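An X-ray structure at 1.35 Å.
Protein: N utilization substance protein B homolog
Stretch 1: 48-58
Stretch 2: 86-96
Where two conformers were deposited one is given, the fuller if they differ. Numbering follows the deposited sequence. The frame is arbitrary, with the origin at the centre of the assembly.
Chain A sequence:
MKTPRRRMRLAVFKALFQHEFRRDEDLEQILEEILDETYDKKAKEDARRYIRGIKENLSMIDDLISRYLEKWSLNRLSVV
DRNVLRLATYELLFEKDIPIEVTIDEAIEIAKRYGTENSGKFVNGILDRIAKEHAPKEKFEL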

# COMPACT_ATOMS: atom_id res chain seq x y z
N ARG A 48 11.96 1.97 -2.06
CA ARG A 48 12.10 3.20 -2.85
C ARG A 48 11.27 3.15 -4.15
O ARG A 48 10.64 4.14 -4.53
CB ARG A 48 13.59 3.45 -3.16
CG ARG A 48 14.38 3.85 -1.94
CD ARG A 48 15.90 3.82 -2.18
NE ARG A 48 16.58 4.21 -0.95
CZ ARG A 48 17.76 3.72 -0.56
NH1 ARG A 48 18.29 4.13 0.58
NH2 ARG A 48 18.39 2.83 -1.31
N ARG A 49 11.27 2.00 -4.83
CA ARG A 49 10.51 1.86 -6.06
C ARG A 49 9.00 2.02 -5.74
O ARG A 49 8.26 2.70 -6.47
CB ARG A 49 10.77 0.49 -6.71
CG ARG A 49 10.01 0.30 -8.01
CD ARG A 49 10.25 -1.08 -8.66
NE ARG A 49 9.72 -2.18 -7.86
CZ ARG A 49 10.47 -2.95 -7.08
NH1 ARG A 49 9.91 -3.92 -6.37
NH2 ARG A 49 11.78 -2.78 -7.02
N TYR A 50 8.56 1.36 -4.67
CA TYR A 50 7.15 1.47 -4.24
C TYR A 50 6.75 2.92 -3.98
O TYR A 50 5.74 3.41 -4.50
CB TYR A 50 6.90 0.66 -2.95
CG TYR A 50 6.50 -0.79 -3.11
CD1 TYR A 50 7.37 -1.72 -3.72
CD2 TYR A 50 5.28 -1.27 -2.60
CE1 TYR A 50 7.02 -3.07 -3.81
CE2 TYR A 50 4.94 -2.62 -2.70
CZ TYR A 50 5.81 -3.51 -3.29
OH TYR A 50 5.48 -4.84 -3.30
N ILE A 51 7.53 3.60 -3.15
CA ILE A 51 7.20 4.99 -2.81
C ILE A 51 7.20 5.88 -4.04
O ILE A 51 6.31 6.70 -4.22
CB ILE A 51 8.15 5.50 -1.70
CG1 ILE A 51 7.70 4.93 -0.35
CG2 ILE A 51 8.18 7.04 -1.68
CD1 ILE A 51 6.28 5.36 0.10
N ARG A 52 8.18 5.71 -4.93
CA ARG A 52 8.19 6.55 -6.13
C ARG A 52 7.01 6.20 -7.04
O ARG A 52 6.42 7.09 -7.65
CB ARG A 52 9.52 6.42 -6.87
CG ARG A 52 10.61 7.18 -6.14
CD ARG A 52 11.97 7.08 -6.80
NE ARG A 52 12.03 7.76 -8.10
CZ ARG A 52 13.16 7.85 -8.81
NH1 ARG A 52 14.26 7.31 -8.33
NH2 ARG A 52 13.16 8.46 -9.99
N GLY A 53 6.66 4.91 -7.09
CA GLY A 53 5.54 4.47 -7.91
C GLY A 53 4.21 4.99 -7.41
O GLY A 53 3.33 5.36 -8.19
N ILE A 54 4.05 5.02 -6.09
CA ILE A 54 2.81 5.51 -5.51
C ILE A 54 2.75 7.02 -5.73
O ILE A 54 1.71 7.56 -6.10
CB ILE A 54 2.75 5.15 -4.01
CG1 ILE A 54 2.58 3.63 -3.87
CG2 ILE A 54 1.61 5.92 -3.32
CD1 ILE A 54 2.88 3.08 -2.48
N LYS A 55 3.87 7.71 -5.54
CA LYS A 55 3.87 9.16 -5.74
C LYS A 55 3.56 9.53 -7.19
O LYS A 55 2.76 10.43 -7.44
CB LYS A 55 5.22 9.75 -5.33
CG LYS A 55 5.26 11.27 -5.42
CD LYS A 55 6.42 11.89 -4.66
CE LYS A 55 7.74 11.71 -5.36
NZ LYS A 55 8.79 12.58 -4.74
N GLU A 56 4.16 8.81 -8.13
CA GLU A 56 3.98 9.06 -9.56
C GLU A 56 2.58 8.75 -10.07
O GLU A 56 2.10 9.38 -11.01
CB GLU A 56 5.01 8.24 -10.36
CG GLU A 56 4.60 7.90 -11.80
CD GLU A 56 4.56 9.11 -12.72
OE1 GLU A 56 4.08 8.95 -13.86
OE2 GLU A 56 5.00 10.20 -12.31
N ASN A 57 1.92 7.78 -9.44
CA ASN A 57 0.59 7.37 -9.87
C ASN A 57 -0.51 7.70 -8.84
O ASN A 57 -1.60 7.14 -8.92
CB ASN A 57 0.60 5.86 -10.13
CG ASN A 57 1.51 5.45 -11.29
OD1 ASN A 57 1.16 5.63 -12.46
ND2 ASN A 57 2.66 4.89 -10.96
N LEU A 58 -0.25 8.60 -7.90
CA LEU A 58 -1.22 8.87 -6.84
C LEU A 58 -2.63 9.22 -7.30
O LEU A 58 -3.60 8.67 -6.80
CB LEU A 58 -0.71 9.97 -5.90
CG LEU A 58 -1.50 10.08 -4.60
CD1 LEU A 58 -1.40 8.78 -3.82
CD2 LEU A 58 -1.01 11.24 -3.76
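Stretch 2, residues 86-96: RLATYELLFEK

Stretch 2 is helical from R86 to F94, with E95 the first residue to leave helical phi/psi (-100/91), and it crosses the helix 48-56 almost at right angles: the N-to-C directions differ by 99° and the axes approach to 10.0 Å. The CA atoms of I54 and Y90 lie 6.2 Å apart, which places the crossing at Y90.

The Y90 side chain, chi1 164° (t), points toward stretch 1 and fills a hole formed by R49, Y50, G53 and I54. G53 makes room for it: Y90 CE1 lies 3.6 Å from G53 CA, and an ideal CB on that glycine would fall 2.4 Å from Y90 CE1, a clash. I54 CG1 packs 3.6 Å from Y90 CG. The Y50 and Y90 rings meet obliquely, planes at 58° and centroids 5.1 Å apart, with Y90 CE2 over one face of the Y50 ring, 3.7 Å from Y50 CG.

Y50 leaves its CA sideways, yet chi1 -89° (m) carries its ring to stretch 2. L87 CD1 meets the ring edge, 3.5 Å from Y50 CD2, and Y50 OH donates to E91 OE2 at 2.6 Å. The extended E91 side chain (chi1 and chi2 both t) brings its carboxylate to that hydroxyl.

E95, folded m,m, turns its carboxylate to two partners. Y90 OH donates to E95 OE1 at 2.6 Å, while R49 forms a two-pronged salt bridge: R49 NE to E95 OE1 at 2.9 Å (164° at the hydrogen) and R49 NH1 to E95 OE2 at 3.0 Å (150°). R49 reaches it through a t,t start and a p turn at chi3, and E95 OE1 lies near the guanidinium plane, as in-plane N-H donors require.

Toward the ends, N57 ND2 donates to G53 O (2.9 Å) and lies over one face of the F94 ring, whereas L58 CD1 covers the R86 guanidinium face, 3.6 Å from R86 NE.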

# COMPACT_ATOMS: atom_id res chain seq x y z
N ARG A 86 -4.05 2.52 -0.93
CA ARG A 86 -3.14 3.06 -1.94
C ARG A 86 -1.98 2.09 -2.19
O ARG A 86 -1.64 1.78 -3.35
CB ARG A 86 -2.55 4.40 -1.49
CG ARG A 86 -3.51 5.55 -1.57
CD ARG A 86 -2.97 6.71 -0.78
NE ARG A 86 -3.63 7.95 -1.17
CZ ARG A 86 -3.54 9.09 -0.49
NH1 ARG A 86 -4.15 10.18 -0.95
NH2 ARG A 86 -2.88 9.13 0.66
N LEU A 87 -1.36 1.61 -1.12
CA LEU A 87 -0.23 0.70 -1.20
C LEU A 87 -0.59 -0.61 -1.91
O LEU A 87 0.12 -1.09 -2.81
CB LEU A 87 0.30 0.42 0.22
CG LEU A 87 1.40 -0.63 0.43
CD1 LEU A 87 2.52 -0.45 -0.58
CD2 LEU A 87 1.93 -0.49 1.85
N ALA A 88 -1.70 -1.21 -1.50
CA ALA A 88 -2.16 -2.46 -2.10
C ALA A 88 -2.56 -2.29 -3.56
O ALA A 88 -2.30 -3.19 -4.38
CB ALA A 88 -3.35 -3.04 -1.30
N THR A 89 -3.21 -1.18 -3.92
CA THR A 89 -3.62 -0.94 -5.31
C THR A 89 -2.36 -0.78 -6.17
O THR A 89 -2.27 -1.35 -7.27
CB THR A 89 -4.55 0.28 -5.39
OG1 THR A 89 -5.73 -0.01 -4.64
CG2 THR A 89 -4.98 0.57 -6.85
N TYR A 90 -1.37 -0.05 -5.67
CA TYR A 90 -0.12 0.11 -6.39
C TYR A 90 0.49 -1.27 -6.62
O TYR A 90 0.91 -1.61 -7.73
CB TYR A 90 0.86 0.96 -5.57
CG TYR A 90 2.27 0.83 -6.09
CD1 TYR A 90 2.67 1.48 -7.28
CD2 TYR A 90 3.16 -0.07 -5.51
CE1 TYR A 90 3.91 1.21 -7.87
CE2 TYR A 90 4.41 -0.35 -6.10
CZ TYR A 90 4.76 0.30 -7.27
OH TYR A 90 5.95 -0.02 -7.89
N GLU A 91 0.58 -2.08 -5.57
CA GLU A 91 1.19 -3.39 -5.68
C GLU A 91 0.42 -4.28 -6.66
O GLU A 91 1.03 -4.97 -7.50
CB GLU A 91 1.28 -4.04 -4.30
CG GLU A 91 2.11 -5.29 -4.29
CD GLU A 91 2.29 -5.84 -2.89
OE1 GLU A 91 1.46 -6.67 -2.48
OE2 GLU A 91 3.23 -5.42 -2.21
N LEU A 92 -0.90 -4.27 -6.56
CA LEU A 92 -1.76 -5.05 -7.46
C LEU A 92 -1.50 -4.69 -8.94
O LEU A 92 -1.32 -5.58 -9.80
CB LEU A 92 -3.22 -4.71 -7.16
CG LEU A 92 -4.36 -5.66 -6.84
CD1 LEU A 92 -5.08 -5.17 -5.59
CD2 LEU A 92 -5.32 -5.67 -8.01
N LEU A 93 -1.47 -3.40 -9.24
CA LEU A 93 -1.30 -2.95 -10.62
C LEU A 93 0.10 -3.00 -11.19
O LEU A 93 0.27 -3.33 -12.37
CB LEU A 93 -1.79 -1.51 -10.75
CG LEU A 93 -3.25 -1.21 -10.47
CD1 LEU A 93 -3.44 0.30 -10.42
CD2 LEU A 93 -4.11 -1.85 -11.56
N PHE A 94 1.09 -2.69 -10.37
CA PHE A 94 2.46 -2.53 -10.85
C PHE A 94 3.54 -3.50 -10.47
O PHE A 94 4.59 -3.54 -11.13
CB PHE A 94 2.92 -1.12 -10.46
CG PHE A 94 2.09 -0.03 -11.06
CD1 PHE A 94 2.24 0.30 -12.40
CD2 PHE A 94 1.13 0.64 -10.31
CE1 PHE A 94 1.44 1.28 -12.99
CE2 PHE A 94 0.33 1.62 -10.89
CZ PHE A 94 0.48 1.95 -12.23
N GLU A 95 3.33 -4.26 -9.42
CA GLU A 95 4.35 -5.20 -9.00
C GLU A 95 3.94 -6.56 -9.53
O GLU A 95 3.19 -7.30 -8.90
CB GLU A 95 4.49 -5.16 -7.48
CG GLU A 95 5.02 -3.80 -7.00
CD GLU A 95 6.47 -3.56 -7.38
OE1 GLU A 95 6.89 -2.40 -7.53
OE2 GLU A 95 7.22 -4.56 -7.52
N LYS A 96 4.41 -6.87 -10.73
CA LYS A 96 4.11 -8.15 -11.33
C LYS A 96 5.00 -9.14 -10.61
O LYS A 96 6.13 -8.82 -10.29
CB LYS A 96 4.43 -8.14 -12.83
CG LYS A 96 3.61 -7.15 -13.66
CD LYS A 96 2.11 -7.22 -13.35
CE LYS A 96 1.66 -8.65 -13.05
NZ LYS A 96 0.38 -9.04 -13.68